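Local atomic coordinates of X-ray repair cross complementing protein 1 variant (Homo sapiens, PDB entry 6WH1), a protein that probably acts as a scaffold in DNA single-strand break repair, assembling repair complexes and restraining PARP1, and is represented by its C-terminal BRCT domain. Residues D42-V47 with P65-V70; R71-Y76 with Q88-V93; K9-Y14 with F46-Q51. One frame throughout, in Å; residues are numbered along the deposited sequence.

Contact 1: residues D42-V47 with P65-V70; sequences DRVQFV and PSLAFV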
loop_
_atom_site.group_PDB
_atom_site.type_symbol
_atom_site.label_atom_id
_atom_site.label_comp_id
_atom_site.label_asym_id
_atom_site.label_seq_id
_atom_site.Cartn_x
_atom_site.Cartn_y
_atom_site.Cartn_z
ATOM N N ASP A 42 -15.420 10.774 6.466
ATOM C CA ASP A 42 -16.034 9.988 7.529
ATOM C C ASP A 42 -16.078 8.500 7.208
ATOM O O ASP A 42 -16.540 7.721 8.046
ATOM C CB ASP A 42 -17.441 10.504 7.837
ATOM C CG ASP A 42 -18.318 10.595 6.604
ATOM O OD1 ASP A 42 -18.470 9.579 5.892
ATOM O OD2 ASP A 42 -18.864 11.688 6.355
ATOM N N ARG A 43 -15.620 8.092 6.024
ATOM C CA ARG A 43 -15.448 6.685 5.699
ATOM C C ARG A 43 -14.100 6.138 6.151
ATOM O O ARG A 43 -13.912 4.916 6.141
ATOM C CB ARG A 43 -15.608 6.469 4.190
ATOM C CG ARG A 43 -16.941 6.945 3.638
ATOM C CD ARG A 43 -16.990 6.830 2.121
ATOM N NE ARG A 43 -16.746 8.112 1.464
ATOM C CZ ARG A 43 -15.547 8.546 1.088
ATOM N NH1 ARG A 43 -14.473 7.797 1.301
ATOM N NH2 ARG A 43 -15.422 9.727 0.498
ATOM N N VAL A 44 -13.164 7.007 6.539
ATOM C CA VAL A 44 -11.879 6.553 7.063
ATOM C C VAL A 44 -12.078 5.982 8.459
ATOM O O VAL A 44 -12.744 6.591 9.304
ATOM C CB VAL A 44 -10.867 7.708 7.083
ATOM C CG1 VAL A 44 -9.679 7.363 7.986
ATOM C CG2 VAL A 44 -10.402 8.040 5.667
ATOM N N GLN A 45 -11.493 4.809 8.716
ATOM C CA GLN A 45 -11.592 4.186 10.028
ATOM C C GLN A 45 -10.311 4.264 10.846
ATOM O O GLN A 45 -10.376 4.150 12.075
ATOM C CB GLN A 45 -12.002 2.713 9.894
ATOM C CG GLN A 45 -13.457 2.507 9.514
ATOM C CD GLN A 45 -13.611 1.669 8.267
ATOM O OE1 GLN A 45 -12.729 0.884 7.918
ATOM N NE2 GLN A 45 -14.738 1.826 7.585
ATOM N N PHE A 46 -9.159 4.455 10.208
ATOM C CA PHE A 46 -7.885 4.527 10.915
ATOM C C PHE A 46 -7.021 5.596 10.269
ATOM O O PHE A 46 -6.635 5.466 9.103
ATOM C CB PHE A 46 -7.158 3.177 10.895
ATOM C CG PHE A 46 -7.927 2.067 11.540
ATOM C CD1 PHE A 46 -7.890 1.889 12.911
ATOM C CD2 PHE A 46 -8.692 1.202 10.773
ATOM C CE1 PHE A 46 -8.602 0.866 13.507
ATOM C CE2 PHE A 46 -9.409 0.175 11.364
ATOM C CZ PHE A 46 -9.365 0.008 12.732
ATOM N N VAL A 47 -6.722 6.647 11.018
ATOM C CA VAL A 47 -5.742 7.638 10.597
ATOM C C VAL A 47 -4.392 7.210 11.156
ATOM O O VAL A 47 -4.243 7.017 12.367
ATOM C CB VAL A 47 -6.126 9.045 11.078
ATOM C CG1 VAL A 47 -4.985 10.020 10.836
ATOM C CG2 VAL A 47 -7.382 9.523 10.367
ATOM N N PRO A 65 -17.505 9.137 14.799
ATOM C CA PRO A 65 -17.233 8.777 16.206
ATOM C C PRO A 65 -16.365 7.538 16.383
ATOM O O PRO A 65 -15.665 7.431 17.396
ATOM C CB PRO A 65 -18.639 8.562 16.786
ATOM C CG PRO A 65 -19.578 9.252 15.824
ATOM C CD PRO A 65 -18.947 9.102 14.479
ATOM N N SER A 66 -16.383 6.598 15.441
ATOM C CA SER A 66 -15.634 5.355 15.576
ATOM C C SER A 66 -14.204 5.461 15.063
ATOM O O SER A 66 -13.503 4.448 15.004
ATOM C CB SER A 66 -16.359 4.224 14.847
ATOM O OG SER A 66 -16.522 4.528 13.473
ATOM N N LEU A 67 -13.757 6.660 14.702
ATOM C CA LEU A 67 -12.437 6.831 14.115
ATOM C C LEU A 67 -11.349 6.653 15.166
ATOM O O LEU A 67 -11.509 7.050 16.323
ATOM C CB LEU A 67 -12.348 8.208 13.461
ATOM C CG LEU A 67 -11.029 8.958 13.328
ATOM C CD1 LEU A 67 -10.163 8.300 12.276
ATOM C CD2 LEU A 67 -11.343 10.388 12.942
ATOM N N ALA A 68 -10.238 6.039 14.758
ATOM C CA ALA A 68 -9.112 5.766 15.641
ATOM C C ALA A 68 -7.839 6.348 15.045
ATOM O O ALA A 68 -7.629 6.294 13.828
ATOM C CB ALA A 68 -8.930 4.262 15.870
ATOM N N PHE A 69 -6.990 6.893 15.915
ATOM C CA PHE A 69 -5.731 7.518 15.531
ATOM C C PHE A 69 -4.588 6.656 16.045
ATOM O O PHE A 69 -4.482 6.416 17.254
ATOM C CB PHE A 69 -5.637 8.935 16.089
ATOM C CG PHE A 69 -6.740 9.837 15.621
ATOM C CD1 PHE A 69 -7.920 9.941 16.338
ATOM C CD2 PHE A 69 -6.601 10.574 14.457
ATOM C CE1 PHE A 69 -8.935 10.771 15.907
ATOM C CE2 PHE A 69 -7.614 11.401 14.020
ATOM C CZ PHE A 69 -8.778 11.503 14.747
ATOM N N VAL A 70 -3.745 6.181 15.127
ATOM C CA VAL A 70 -2.763 5.147 15.427
ATOM C C VAL A 70 -1.422 5.513 14.803
ATOM O O VAL A 70 -1.353 6.206 13.784
ATOM C CB VAL A 70 -3.216 3.754 14.924
ATOM C CG1 VAL A 70 -2.477 2.670 15.664
ATOM C CG2 VAL A 70 -4.717 3.563 15.080
HETATM O O HOH W 1 -11.979 2.778 13.729
#
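V47 meets F69 on one face of a two-strand parallel pairing, the two side chains lying side by side and pointing the same way. CB of V47 rests 3.7 Å from CD2 of F69, and the contact runs on along that ring to CE2, which the CG2 methyl of V47 also reaches. CG1 of V47 stands anti to the backbone N (chi1 170°), which leaves CG2 beside that N and turned to L67, whose CD1 lies 3.6 Å from it. The same L67 methyl hangs above one face of the F69 ring, toward its rim. Both strands belong to the beta-alpha-beta unit of the BRCT fold: strand 46-48 leads through helix 55-63 to strand 68-70, and the helix covers this face, with L61 touching F69 and A60 touching L67. F57 stacks on F69 and W53 meets it edge-to-face. An alanine in place of F69 would probably open a gap beside V47 and leave F57 without its stacking partner. On the other face F46 has CG anti to its carbonyl carbon (chi1 -60°), which sets CD1 3.9 Å from CB of A68, while CG2 of V70 comes to the ring's edge near its plane. W74 and H87 also meet this ring. The backbones are joined by the N-H of V47 to O of A68 at 3.0 Å and the N-H of V70 to O of V47 at 2.9 Å. The longest of the three bonds, 3.3 Å from A68 N to Q45 O, begins the pairing. There the strands give way to loop, and a water donates to the carbonyl O atoms of both Q45 and S66, at 2.7 Å from Q45 O.

Contact 2: residues R71-Y76 with Q88-V93; sequences RPRWIY and QLYGVV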
loop_
_atom_site.group_PDB
_atom_site.type_symbol
_atom_site.label_atom_id
_atom_site.label_comp_id
_atom_site.label_asym_id
_atom_site.label_seq_id
_atom_site.Cartn_x
_atom_site.Cartn_y
_atom_site.Cartn_z
ATOM N N ARG A 71 -0.342 5.011 15.419
ATOM C CA ARG A 71 1.022 5.230 14.971
ATOM C C ARG A 71 1.440 4.162 13.963
ATOM O O ARG A 71 0.891 3.054 13.957
ATOM C CB ARG A 71 1.975 5.215 16.161
ATOM C CG ARG A 71 1.689 6.307 17.180
ATOM C CD ARG A 71 2.580 7.513 16.957
ATOM N NE ARG A 71 2.315 8.578 17.920
ATOM C CZ ARG A 71 2.037 9.832 17.586
ATOM N NH1 ARG A 71 1.987 10.182 16.307
ATOM N NH2 ARG A 71 1.809 10.739 18.529
ATOM N N PRO A 72 2.410 4.479 13.098
ATOM C CA PRO A 72 2.857 3.494 12.092
ATOM C C PRO A 72 3.412 2.206 12.687
ATOM O O PRO A 72 3.470 1.178 11.984
ATOM C CB PRO A 72 3.935 4.258 11.311
ATOM C CG PRO A 72 3.590 5.703 11.501
ATOM C CD PRO A 72 3.014 5.807 12.884
ATOM N N ARG A 73 3.829 2.223 13.955
ATOM C CA ARG A 73 4.335 0.998 14.562
ATOM C C ARG A 73 3.249 -0.064 14.666
ATOM O O ARG A 73 3.560 -1.260 14.682
ATOM C CB ARG A 73 4.936 1.281 15.939
ATOM C CG ARG A 73 5.836 0.152 16.422
ATOM C CD ARG A 73 6.235 0.312 17.873
ATOM N NE ARG A 73 6.416 -0.981 18.530
ATOM C CZ ARG A 73 6.378 -1.156 19.846
ATOM N NH1 ARG A 73 6.171 -0.117 20.645
ATOM N NH2 ARG A 73 6.547 -2.365 20.364
ATOM N N TRP A 74 1.980 0.344 14.733
ATOM C CA TRP A 74 0.895 -0.630 14.674
ATOM C C TRP A 74 0.983 -1.459 13.403
ATOM O O TRP A 74 0.940 -2.693 13.446
ATOM C CB TRP A 74 -0.457 0.074 14.748
ATOM C CG TRP A 74 -1.631 -0.857 14.617
ATOM C CD1 TRP A 74 -1.761 -2.093 15.182
ATOM C CD2 TRP A 74 -2.837 -0.629 13.871
ATOM N NE1 TRP A 74 -2.973 -2.646 14.841
ATOM C CE2 TRP A 74 -3.653 -1.768 14.038
ATOM C CE3 TRP A 74 -3.307 0.427 13.087
ATOM C CZ2 TRP A 74 -4.913 -1.880 13.446
ATOM C CZ3 TRP A 74 -4.560 0.313 12.498
ATOM C CH2 TRP A 74 -5.346 -0.833 12.681
ATOM N N ILE A 75 1.097 -0.789 12.254
ATOM C CA ILE A 75 1.209 -1.487 10.978
ATOM C C ILE A 75 2.463 -2.352 10.953
ATOM O O ILE A 75 2.428 -3.519 10.527
ATOM C CB ILE A 75 1.200 -0.469 9.822
ATOM C CG1 ILE A 75 0.061 0.542 10.000
ATOM C CG2 ILE A 75 1.093 -1.175 8.488
ATOM C CD1 ILE A 75 -1.312 -0.029 9.751
ATOM N N TYR A 76 3.590 -1.796 11.412
ATOM C CA TYR A 76 4.842 -2.553 11.383
ATOM C C TYR A 76 4.723 -3.845 12.182
ATOM O O TYR A 76 5.073 -4.926 11.697
ATOM C CB TYR A 76 5.996 -1.708 11.921
ATOM C CG TYR A 76 6.232 -0.433 11.161
ATOM C CD1 TYR A 76 6.080 -0.387 9.781
ATOM C CD2 TYR A 76 6.601 0.729 11.822
ATOM C CE1 TYR A 76 6.288 0.781 9.084
ATOM C CE2 TYR A 76 6.813 1.902 11.134
ATOM C CZ TYR A 76 6.657 1.922 9.765
ATOM O OH TYR A 76 6.865 3.089 9.072
ATOM N N GLN A 88 -5.132 -0.100 19.814
ATOM C CA GLN A 88 -5.052 0.655 21.059
ATOM C C GLN A 88 -3.649 0.637 21.648
ATOM O O GLN A 88 -3.295 1.553 22.400
ATOM C CB GLN A 88 -6.044 0.110 22.089
ATOM C CG GLN A 88 -7.501 0.171 21.661
ATOM C CD GLN A 88 -7.980 -1.144 21.074
ATOM O OE1 GLN A 88 -7.418 -1.636 20.095
ATOM N NE2 GLN A 88 -9.015 -1.728 21.678
ATOM N N LEU A 89 -2.840 -0.376 21.317
ATOM C CA LEU A 89 -1.475 -0.412 21.833
ATOM C C LEU A 89 -0.611 0.722 21.287
ATOM O O LEU A 89 0.425 1.035 21.883
ATOM C CB LEU A 89 -0.824 -1.755 21.507
ATOM C CG LEU A 89 -0.976 -2.906 22.502
ATOM C CD1 LEU A 89 -0.327 -4.163 21.944
ATOM C CD2 LEU A 89 -0.364 -2.536 23.836
ATOM N N TYR A 90 -1.016 1.353 20.183
ATOM C CA TYR A 90 -0.183 2.324 19.483
ATOM C C TYR A 90 -0.945 3.611 19.196
ATOM O O TYR A 90 -0.658 4.301 18.213
ATOM C CB TYR A 90 0.360 1.730 18.180
ATOM C CG TYR A 90 0.824 0.294 18.314
ATOM C CD1 TYR A 90 -0.058 -0.765 18.129
ATOM C CD2 TYR A 90 2.144 -0.001 18.629
ATOM C CE1 TYR A 90 0.366 -2.076 18.253
ATOM C CE2 TYR A 90 2.575 -1.309 18.756
ATOM C CZ TYR A 90 1.683 -2.340 18.569
ATOM O OH TYR A 90 2.112 -3.641 18.694
ATOM N N GLY A 91 -1.911 3.953 20.047
ATOM C CA GLY A 91 -2.798 5.055 19.748
ATOM C C GLY A 91 -2.174 6.425 19.968
ATOM O O GLY A 91 -1.213 6.601 20.718
ATOM N N VAL A 92 -2.753 7.407 19.278
ATOM C CA VAL A 92 -2.411 8.817 19.420
ATOM C C VAL A 92 -3.564 9.508 20.137
ATOM O O VAL A 92 -4.729 9.339 19.756
ATOM C CB VAL A 92 -2.148 9.469 18.051
ATOM C CG1 VAL A 92 -1.586 10.878 18.219
ATOM C CG2 VAL A 92 -1.218 8.597 17.213
ATOM N N VAL A 93 -3.252 10.272 21.179
ATOM C CA VAL A 93 -4.275 10.975 21.951
ATOM C C VAL A 93 -3.792 12.402 22.199
ATOM O O VAL A 93 -2.611 12.712 21.985
ATOM C CB VAL A 93 -4.587 10.251 23.284
ATOM C CG1 VAL A 93 -5.049 8.820 23.032
ATOM C CG2 VAL A 93 -3.386 10.289 24.204
#
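The ring of Y90 lies against the first turn of helix 72-81, where W74 offers it both backbone and side chain. In this BRCT domain the helix follows the edge strand 68-70 directly, and the chain returns after it as segment 88-93 to cover the start of the helix. The tight part is a CH-pi contact: CA of W74 sits over the face of the Y90 ring, 3.8 Å from its centroid, and CB of W74 comes within 3.5 Å of CD1 of Y90. With CG of W74 anti to its backbone N, CD1 of the indole comes alongside CD1 and CE1 of Y90, but the two ring systems, inclined by 27°, are slid so far apart that they barely overlap. The indole's NE1, in the five-membered ring beside Y90, donates to O of L85. The opposite face of the Y90 ring carries CB of its own neighbour L89, so the ring is sandwiched. At the helix start, the N-H of R71 donates to O of Y90 at 2.9 Å, fixing the returning chain in place. The looser side belongs to R73, an exposed residue whose long chain crosses the tyrosine at about a right angle. Its guanidinium plane stands 80° from the ring, and its NE is no nearer than 3.9 Å to CE2 of Y90, a peripheral touch rather than a stack. R71 behaves differently: its chain bends at chi2 (-97°) and lays the guanidinium flat against V92, while its NH1 is gripped by the carbonyl O atoms of T49 and Q51. Over the centre of that guanidinium, CG2 of V92 stands 3.5 Å from CZ of R71.

Contact 3: residues K9-Y14 with F46-Q51; sequences KHFFLY and FVITAQ
F11 and F46 lie side by side on one face of the central parallel pair of the BRCT sheet, strands 10-13 and 46-48. Their rings are inclined at 27° and slid apart, centroids 5.4 Å from one another, so the closer touch is from CD2 of F11 to CB of F46 at 3.8 Å. CD1 of I48 approaches the F11 ring at its edge, in plane. Further along this face the CD2 branch of L13, which has CG anti to its carbonyl carbon, lies against CB of I48, its bridge partner, at 3.7 Å. At the start, the aliphatic chain of K9 passes CE2 of F46, with its CE 3.8 Å away. The register is set by four backbone bonds in which the chains take turns as donor: F46 N to H10 O, F12 N to F46 O, I48 N to F12 O and Y14 N to I48 O. Beyond these, helix 21-31 packs V29 on F11 and I26 on L13, while P72 and W74 of helix 72-81 press on I48. H10 is positioned from outside as well, its ND1 hydrogen-bonded to OE2 of E37. Y14 has CG anti to the backbone N (chi1 171°), which brings CB and the CD2 edge of its ring to T49. The methyl of T49 meets that edge in plane, CG2 of T49 lying 3.4 Å from CD2 of Y14.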
loop_
_atom_site.group_PDB
_atom_site.type_symbol
_atom_site.label_atom_id
_atom_site.label_comp_id
_atom_site.label_asym_id
_atom_site.label_seq_id
_atom_site.Cartn_x
_atom_site.Cartn_y
_atom_site.Cartn_z
ATOM N N LYS A 9 -11.050 -2.451 6.098
ATOM C CA LYS A 9 -10.614 -1.348 6.946
ATOM C C LYS A 9 -10.045 -0.230 6.083
ATOM O O LYS A 9 -9.184 -0.472 5.231
ATOM C CB LYS A 9 -9.570 -1.819 7.961
ATOM C CG LYS A 9 -10.117 -2.762 9.023
ATOM C CD LYS A 9 -9.002 -3.311 9.901
ATOM C CE LYS A 9 -9.503 -3.618 11.305
ATOM N NZ LYS A 9 -10.710 -4.485 11.278
ATOM N N HIS A 10 -10.518 0.991 6.313
ATOM C CA HIS A 10 -10.136 2.143 5.509
ATOM C C HIS A 10 -9.115 2.979 6.270
ATOM O O HIS A 10 -9.372 3.413 7.398
ATOM C CB HIS A 10 -11.366 2.966 5.138
ATOM C CG HIS A 10 -12.323 2.235 4.252
ATOM N ND1 HIS A 10 -12.398 2.456 2.894
ATOM C CD2 HIS A 10 -13.227 1.265 4.525
ATOM C CE1 HIS A 10 -13.316 1.663 2.371
ATOM N NE2 HIS A 10 -13.834 0.930 3.339
ATOM N N PHE A 11 -7.966 3.204 5.641
ATOM C CA PHE A 11 -6.829 3.886 6.237
ATOM C C PHE A 11 -6.571 5.200 5.511
ATOM O O PHE A 11 -6.759 5.304 4.293
ATOM C CB PHE A 11 -5.554 3.019 6.169
ATOM C CG PHE A 11 -5.646 1.726 6.937
ATOM C CD1 PHE A 11 -6.374 0.656 6.440
ATOM C CD2 PHE A 11 -4.989 1.576 8.149
ATOM C CE1 PHE A 11 -6.456 -0.534 7.143
ATOM C CE2 PHE A 11 -5.073 0.391 8.859
ATOM C CZ PHE A 11 -5.805 -0.667 8.354
ATOM N N PHE A 12 -6.132 6.205 6.267
ATOM C CA PHE A 12 -5.626 7.444 5.696
ATOM C C PHE A 12 -4.319 7.792 6.383
ATOM O O PHE A 12 -4.256 7.849 7.615
ATOM C CB PHE A 12 -6.611 8.607 5.843
ATOM C CG PHE A 12 -6.093 9.908 5.280
ATOM C CD1 PHE A 12 -5.924 10.069 3.910
ATOM C CD2 PHE A 12 -5.757 10.960 6.121
ATOM C CE1 PHE A 12 -5.444 11.267 3.388
ATOM C CE2 PHE A 12 -5.274 12.161 5.605
ATOM C CZ PHE A 12 -5.116 12.313 4.236
ATOM N N LEU A 13 -3.281 8.015 5.584
ATOM C CA LEU A 13 -1.969 8.398 6.093
ATOM C C LEU A 13 -1.896 9.922 6.113
ATOM O O LEU A 13 -1.884 10.563 5.056
ATOM C CB LEU A 13 -0.866 7.788 5.231
ATOM C CG LEU A 13 -1.070 6.313 4.864
ATOM C CD1 LEU A 13 0.084 5.784 4.029
ATOM C CD2 LEU A 13 -1.264 5.454 6.108
ATOM N N TYR A 14 -1.862 10.500 7.309
ATOM C CA TYR A 14 -1.918 11.945 7.486
ATOM C C TYR A 14 -0.557 12.466 7.922
ATOM O O TYR A 14 0.052 11.927 8.853
ATOM C CB TYR A 14 -2.991 12.326 8.509
ATOM C CG TYR A 14 -2.982 13.785 8.921
ATOM C CD1 TYR A 14 -3.520 14.760 8.096
ATOM C CD2 TYR A 14 -2.446 14.185 10.141
ATOM C CE1 TYR A 14 -3.520 16.093 8.468
ATOM C CE2 TYR A 14 -2.440 15.514 10.523
ATOM C CZ TYR A 14 -2.979 16.463 9.682
ATOM O OH TYR A 14 -2.980 17.788 10.055
ATOM N N PHE A 46 -9.159 4.455 10.208
ATOM C CA PHE A 46 -7.885 4.527 10.915
ATOM C C PHE A 46 -7.021 5.596 10.269
ATOM O O PHE A 46 -6.635 5.466 9.103
ATOM C CB PHE A 46 -7.158 3.177 10.895
ATOM C CG PHE A 46 -7.927 2.067 11.540
ATOM C CD1 PHE A 46 -7.890 1.889 12.911
ATOM C CD2 PHE A 46 -8.692 1.202 10.773
ATOM C CE1 PHE A 46 -8.602 0.866 13.507
ATOM C CE2 PHE A 46 -9.409 0.175 11.364
ATOM C CZ PHE A 46 -9.365 0.008 12.732
ATOM N N VAL A 47 -6.722 6.647 11.018
ATOM C CA VAL A 47 -5.742 7.638 10.597
ATOM C C VAL A 47 -4.392 7.210 11.156
ATOM O O VAL A 47 -4.243 7.017 12.367
ATOM C CB VAL A 47 -6.126 9.045 11.078
ATOM C CG1 VAL A 47 -4.985 10.020 10.836
ATOM C CG2 VAL A 47 -7.382 9.523 10.367
ATOM N N ILE A 48 -3.415 7.032 10.271
ATOM C CA ILE A 48 -2.050 6.700 10.658
ATOM C C ILE A 48 -1.213 7.969 10.582
ATOM O O ILE A 48 -1.118 8.594 9.518
ATOM C CB ILE A 48 -1.465 5.599 9.758
ATOM C CG1 ILE A 48 -2.532 4.544 9.433
ATOM C CG2 ILE A 48 -0.241 4.974 10.411
ATOM C CD1 ILE A 48 -2.973 3.717 10.622
ATOM N N THR A 49 -0.607 8.361 11.706
ATOM C CA THR A 49 0.203 9.571 11.760
ATOM C C THR A 49 1.440 9.351 12.612
ATOM O O THR A 49 1.429 8.577 13.574
ATOM C CB THR A 49 -0.549 10.770 12.353
ATOM O OG1 THR A 49 -1.114 10.404 13.619
ATOM C CG2 THR A 49 -1.641 11.202 11.444
ATOM N N ALA A 50 2.507 10.063 12.252
ATOM C CA ALA A 50 3.639 10.259 13.141
ATOM C C ALA A 50 3.576 11.594 13.859
ATOM O O ALA A 50 4.279 11.782 14.857
ATOM C CB ALA A 50 4.957 10.164 12.364
ATOM N N GLN A 51 2.747 12.512 13.375
ATOM C CA GLN A 51 2.626 13.831 13.963
ATOM C C GLN A 51 1.755 13.780 15.211
ATOM O O GLN A 51 1.133 12.765 15.538
ATOM C CB GLN A 51 2.050 14.816 12.950
ATOM C CG GLN A 51 2.849 14.890 11.667
ATOM C CD GLN A 51 2.253 15.858 10.671
ATOM O OE1 GLN A 51 1.056 16.144 10.707
ATOM N NE2 GLN A 51 3.084 16.363 9.768
#

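Overall arrangement
Followed from the N terminus, strand 10-13 comes first, and contact 3 closes the longest loop by setting it beside strand 46-48, after helix 21-31 and edge strand 35-36. Contact 1 begins on the strand where contact 3 ends, so the two meet end to end and share F46 and V47; its own loop, through helix 55-63, ends on strand 68-70. Contact 2 follows in series, folding the chain after helix 72-81 back over the start of that helix, and none nests or crosses. The joints are direct: Q45 OE1 meets H10 N between contacts 1 and 3, F69 O meets V92 N between contacts 1 and 2, and R71 joins contact 2 to the second segment of contact 3, 46-51.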